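Local coordinates for archease, possible chaperone (Thermotoga maritima, PDB 1J5U), which probably activates the tRNA-splicing ligase RtcB by promoting its guanylylation, and binds calcium, at residues Asn41-Glu46 against Asn74-Glu79; Leu78-Ser81 against Ala85-Arg88. One frame throughout, in Å; residues are numbered along the deposited sequence.

Contact 1. Residues Asn41-Glu46 against Asn74-Glu79; sequences NILLEE and NDWILE
The indole of Trp76 receives Leu43 at its rim: the methyl CD1 lies in the plane of the ring, 3.9 Å from Trp76 CE3, so the leucine meets an edge and not a face. Around the same indole, Tyr60 packs edge-to-face with it, the ring of Phe100 meets it with the planes at about 85°, and Leu36, Ala39 and Arg40 of helix 32-47 also touch it, as do Pro86 and Ile89 of strand 84-92. The same CD1 rests against the start of the tryptophan side chain, 4.0 Å from Trp76 CB. The second branch of Leu43 goes to the next residue of helix 66-81, with its CD2 4.0 Å from Ile77 CG1. One leucine fork thus spans two consecutive residues, its side chain crossing each at about a right angle. The torsion of Ile77 explains its share: CG1 stands anti to the carbonyl carbon (chi1 -74°), and this branch swings nearer to helix 32-47 although the bond leaving its CA runs past that helix. The CA atoms of Leu43 and Ile77, 8.0 Å apart, mark the closest backbone approach of the two segments. Ile111, from a loop, touches both Leu43 and Ile77. On helix 66-81, charge is kept apart from this seam: Asp75 and Glu79 form salt bridges with Lys58, and Glu79 also with Lys56. The pairing across the seam is wholly apolar, so the two helices meet here by van der Waals contact and burial of apolar surface, without directional bonds.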
loop_
_atom_site.group_PDB
_atom_site.type_symbol
_atom_site.label_atom_id
_atom_site.label_comp_id
_atom_site.label_asym_id
_atom_site.label_seq_id
_atom_site.Cartn_x
_atom_site.Cartn_y
_atom_site.Cartn_z
ATOM N N ASN A 41 -3.493 -0.581 -5.757
ATOM C CA ASN A 41 -3.328 0.087 -7.046
ATOM C C ASN A 41 -2.084 0.984 -7.067
ATOM O O ASN A 41 -1.338 0.983 -8.039
ATOM C CB ASN A 41 -4.581 0.921 -7.389
ATOM C CG ASN A 41 -5.789 0.056 -7.676
ATOM O OD1 ASN A 41 -5.653 -1.144 -7.917
ATOM N ND2 ASN A 41 -6.981 0.660 -7.664
ATOM N N ILE A 42 -1.865 1.735 -5.995
ATOM C CA ILE A 42 -0.713 2.626 -5.892
ATOM C C ILE A 42 0.608 1.854 -5.976
ATOM O O ILE A 42 1.507 2.230 -6.744
ATOM C CB ILE A 42 -0.748 3.442 -4.558
ATOM C CG1 ILE A 42 -1.901 4.467 -4.592
ATOM C CG2 ILE A 42 0.607 4.154 -4.335
ATOM C CD1 ILE A 42 -2.084 5.246 -3.289
ATOM N N LEU A 43 0.718 0.771 -5.194
ATOM C CA LEU A 43 1.922 -0.056 -5.178
ATOM C C LEU A 43 2.284 -0.612 -6.566
ATOM O O LEU A 43 3.444 -0.531 -6.999
ATOM C CB LEU A 43 1.760 -1.223 -4.158
ATOM C CG LEU A 43 1.670 -0.840 -2.667
ATOM C CD1 LEU A 43 1.492 -2.112 -1.817
ATOM C CD2 LEU A 43 2.953 -0.092 -2.229
ATOM N N LEU A 44 1.297 -1.158 -7.266
ATOM C CA LEU A 44 1.499 -1.726 -8.607
ATOM C C LEU A 44 1.872 -0.658 -9.647
ATOM O O LEU A 44 2.769 -0.851 -10.477
ATOM C CB LEU A 44 0.218 -2.415 -9.079
ATOM C CG LEU A 44 -0.240 -3.601 -8.224
ATOM C CD1 LEU A 44 -1.557 -4.160 -8.752
ATOM C CD2 LEU A 44 0.843 -4.656 -8.252
ATOM N N GLU A 45 1.163 0.456 -9.593
ATOM C CA GLU A 45 1.388 1.557 -10.522
ATOM C C GLU A 45 2.716 2.268 -10.277
ATOM O O GLU A 45 3.501 2.466 -11.204
ATOM C CB GLU A 45 0.228 2.550 -10.407
ATOM C CG GLU A 45 0.514 3.946 -10.954
ATOM C CD GLU A 45 -0.537 4.949 -10.495
ATOM O OE1 GLU A 45 -1.732 4.700 -10.746
ATOM O OE2 GLU A 45 -0.165 5.976 -9.882
ATOM N N GLU A 46 2.972 2.628 -9.023
ATOM C CA GLU A 46 4.186 3.341 -8.659
ATOM C C GLU A 46 5.437 2.511 -8.939
ATOM O O GLU A 46 6.463 3.033 -9.411
ATOM C CB GLU A 46 4.098 3.736 -7.177
ATOM C CG GLU A 46 5.252 4.531 -6.631
ATOM C CD GLU A 46 5.510 5.797 -7.413
ATOM O OE1 GLU A 46 4.543 6.482 -7.809
ATOM O OE2 GLU A 46 6.690 6.110 -7.619
ATOM N N ASN A 74 2.032 -2.603 4.731
ATOM C CA ASN A 74 3.459 -2.849 4.874
ATOM C C ASN A 74 3.790 -4.311 4.714
ATOM O O ASN A 74 4.889 -4.650 4.300
ATOM C CB ASN A 74 3.998 -2.284 6.186
ATOM C CG ASN A 74 4.286 -0.789 6.072
ATOM O OD1 ASN A 74 4.927 -0.360 5.116
ATOM N ND2 ASN A 74 3.807 -0.004 7.020
ATOM N N ASP A 75 2.839 -5.182 5.021
ATOM C CA ASP A 75 3.116 -6.590 4.825
ATOM C C ASP A 75 3.140 -6.853 3.320
ATOM O O ASP A 75 3.935 -7.647 2.851
ATOM C CB ASP A 75 2.075 -7.486 5.492
ATOM C CG ASP A 75 2.484 -8.943 5.417
ATOM O OD1 ASP A 75 1.870 -9.724 4.673
ATOM O OD2 ASP A 75 3.478 -9.277 6.071
ATOM N N TRP A 76 2.294 -6.153 2.560
ATOM C CA TRP A 76 2.283 -6.299 1.109
ATOM C C TRP A 76 3.629 -5.863 0.515
ATOM O O TRP A 76 4.096 -6.435 -0.460
ATOM C CB TRP A 76 1.196 -5.443 0.455
ATOM C CG TRP A 76 -0.213 -5.870 0.733
ATOM C CD1 TRP A 76 -0.626 -7.013 1.376
ATOM C CD2 TRP A 76 -1.398 -5.143 0.398
ATOM N NE1 TRP A 76 -1.995 -7.035 1.463
ATOM C CE2 TRP A 76 -2.497 -5.900 0.868
ATOM C CE3 TRP A 76 -1.642 -3.919 -0.263
ATOM C CZ2 TRP A 76 -3.828 -5.477 0.702
ATOM C CZ3 TRP A 76 -2.975 -3.501 -0.433
ATOM C CH2 TRP A 76 -4.045 -4.280 0.051
ATOM N N ILE A 77 4.212 -4.813 1.080
ATOM C CA ILE A 77 5.514 -4.318 0.628
ATOM C C ILE A 77 6.588 -5.392 0.921
ATOM O O ILE A 77 7.505 -5.587 0.136
ATOM C CB ILE A 77 5.853 -2.983 1.332
ATOM C CG1 ILE A 77 4.974 -1.868 0.720
ATOM C CG2 ILE A 77 7.359 -2.664 1.188
ATOM C CD1 ILE A 77 4.791 -0.614 1.597
ATOM N N LEU A 78 6.449 -6.093 2.040
ATOM C CA LEU A 78 7.391 -7.155 2.401
ATOM C C LEU A 78 7.232 -8.250 1.353
ATOM O O LEU A 78 8.219 -8.744 0.810
ATOM C CB LEU A 78 7.094 -7.711 3.804
ATOM C CG LEU A 78 7.937 -8.905 4.310
ATOM C CD1 LEU A 78 9.454 -8.568 4.301
ATOM C CD2 LEU A 78 7.491 -9.261 5.722
ATOM N N GLU A 79 5.989 -8.614 1.046
ATOM C CA GLU A 79 5.748 -9.639 0.038
ATOM C C GLU A 79 6.312 -9.215 -1.308
ATOM O O GLU A 79 6.855 -10.051 -2.072
ATOM C CB GLU A 79 4.243 -9.935 -0.096
ATOM C CG GLU A 79 3.683 -10.786 1.047
ATOM C CD GLU A 79 4.317 -12.170 1.092
ATOM O OE1 GLU A 79 4.688 -12.683 0.012
ATOM O OE2 GLU A 79 4.430 -12.737 2.202
#

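Contact 2. Residues Leu78-Ser81 against Ala85-Arg88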
loop_
_atom_site.group_PDB
_atom_site.type_symbol
_atom_site.label_atom_id
_atom_site.label_comp_id
_atom_site.label_asym_id
_atom_site.label_seq_id
_atom_site.Cartn_x
_atom_site.Cartn_y
_atom_site.Cartn_z
ATOM N N LEU A 78 6.449 -6.093 2.040
ATOM C CA LEU A 78 7.391 -7.155 2.401
ATOM C C LEU A 78 7.232 -8.250 1.353
ATOM O O LEU A 78 8.219 -8.744 0.810
ATOM C CB LEU A 78 7.094 -7.711 3.804
ATOM C CG LEU A 78 7.937 -8.905 4.310
ATOM C CD1 LEU A 78 9.454 -8.568 4.301
ATOM C CD2 LEU A 78 7.491 -9.261 5.722
ATOM N N GLU A 79 5.989 -8.614 1.046
ATOM C CA GLU A 79 5.748 -9.639 0.038
ATOM C C GLU A 79 6.312 -9.215 -1.308
ATOM O O GLU A 79 6.855 -10.051 -2.072
ATOM C CB GLU A 79 4.243 -9.935 -0.096
ATOM C CG GLU A 79 3.683 -10.786 1.047
ATOM C CD GLU A 79 4.317 -12.170 1.092
ATOM O OE1 GLU A 79 4.688 -12.683 0.012
ATOM O OE2 GLU A 79 4.430 -12.737 2.202
ATOM N N ILE A 80 6.170 -7.927 -1.632
ATOM C CA ILE A 80 6.693 -7.451 -2.908
ATOM C C ILE A 80 8.220 -7.680 -2.927
ATOM O O ILE A 80 8.768 -8.105 -3.943
ATOM C CB ILE A 80 6.356 -5.951 -3.149
ATOM C CG1 ILE A 80 4.890 -5.818 -3.603
ATOM C CG2 ILE A 80 7.287 -5.351 -4.251
ATOM C CD1 ILE A 80 4.405 -4.383 -3.723
ATOM N N SER A 81 8.902 -7.421 -1.814
ATOM C CA SER A 81 10.355 -7.649 -1.774
ATOM C C SER A 81 10.666 -9.138 -1.930
ATOM O O SER A 81 11.795 -9.510 -2.236
ATOM C CB SER A 81 10.985 -7.116 -0.469
ATOM O OG SER A 81 10.707 -7.924 0.668
ATOM N N ALA A 85 3.168 -9.658 -5.481
ATOM C CA ALA A 85 2.391 -8.426 -5.425
ATOM C C ALA A 85 0.897 -8.649 -5.160
ATOM O O ALA A 85 0.295 -9.583 -5.692
ATOM C CB ALA A 85 2.580 -7.643 -6.728
ATOM N N PRO A 86 0.294 -7.803 -4.308
ATOM C CA PRO A 86 -1.138 -7.941 -4.013
ATOM C C PRO A 86 -1.915 -7.733 -5.319
ATOM O O PRO A 86 -1.643 -6.805 -6.077
ATOM C CB PRO A 86 -1.389 -6.842 -2.973
ATOM C CG PRO A 86 -0.354 -5.765 -3.363
ATOM C CD PRO A 86 0.879 -6.646 -3.592
ATOM N N TRP A 87 -2.888 -8.593 -5.584
ATOM C CA TRP A 87 -3.644 -8.499 -6.827
ATOM C C TRP A 87 -5.159 -8.396 -6.638
ATOM O O TRP A 87 -5.818 -7.496 -7.195
ATOM C CB TRP A 87 -3.286 -9.714 -7.710
ATOM C CG TRP A 87 -4.098 -9.842 -8.969
ATOM C CD1 TRP A 87 -4.218 -8.921 -9.979
ATOM C CD2 TRP A 87 -4.891 -10.964 -9.356
ATOM N NE1 TRP A 87 -5.039 -9.406 -10.966
ATOM C CE2 TRP A 87 -5.468 -10.658 -10.609
ATOM C CE3 TRP A 87 -5.171 -12.203 -8.763
ATOM C CZ2 TRP A 87 -6.312 -11.549 -11.285
ATOM C CZ3 TRP A 87 -6.012 -13.095 -9.436
ATOM C CH2 TRP A 87 -6.572 -12.759 -10.687
ATOM N N ARG A 88 -5.717 -9.320 -5.863
ATOM C CA ARG A 88 -7.149 -9.308 -5.612
ATOM C C ARG A 88 -7.431 -9.368 -4.118
ATOM O O ARG A 88 -6.625 -9.882 -3.346
ATOM C CB ARG A 88 -7.824 -10.484 -6.327
ATOM C CG ARG A 88 -7.909 -10.286 -7.847
ATOM C CD ARG A 88 -8.987 -9.255 -8.205
ATOM N NE ARG A 88 -8.989 -8.882 -9.620
ATOM C CZ ARG A 88 -8.215 -7.937 -10.153
ATOM N NH1 ARG A 88 -7.362 -7.257 -9.393
ATOM N NH2 ARG A 88 -8.300 -7.664 -11.450
#
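Ile80 meets Ala85 and Pro86 where helix 66-81 gives way, after a short connection, to strand 84-92. The close part is small and apolar. Its centre is Ile80 CG1, which lies 4.0 Å from Ala85 CA and 4.1 Å from Pro86 CD, while the terminal methyl CD1 reaches the same ring carbon, Pro86 CD, at 4.2 Å. With CG1 anti to the carbonyl carbon (chi1 -78°), the CG1-CD1 arm is carried over to the strand and crosses the proline at about a right angle. All three residues are buried.

Away from this cluster the segments do not meet, and polar groups there bond within their own segment. On the solvent side of the helix, where Leu78 and Ser81 are exposed, Ser81 OG turns back along the helix and donates to Leu78 O at 2.6 Å, in the carbonyl plane and on a lone pair. On the strand, exposed Arg88 curls over Trp87, its CG 3.4 Å above the centre of the indole, and its NH1 bonds to Trp87 O from above the carbonyl plane. Trp87 and Arg88 both face Thr99 in a classic beta bulge, and Arg101 makes a cation-pi contact with Trp87. The contact seats the C-terminal part of helix 66-81 against strand 84-92 of the four-stranded antiparallel sheet; Ile103 of strand 95-105 touches Ile80 and Ala85, and from helix 32-47 Leu44 touches Ala85 and Arg40 touches Pro86.

In the fold
Helix 66-81 serves both contacts, whose centres lie about 6 Å apart: contact 1 joins it to helix 32-47, and contact 2 joins its residues 78-81 to strand 84-92. The two patches are continuous. Leu44 CD2 packs on Ala85 CB at 3.8 Å, Trp76 CD2 on Pro86 CB at 3.8 Å, and Leu43 CB approaches Ile80 CD1 at 4.1 Å, so the two helices and the strand pack continuously. His19, Asp22, Asp135 and Thr136 form the calcium site. The side chain of Ile77 is about 12 Å from the calcium ion and about 8 Å from that of Asp135, whereas Ile80 is about 12 Å from Thr136, side chain to side chain.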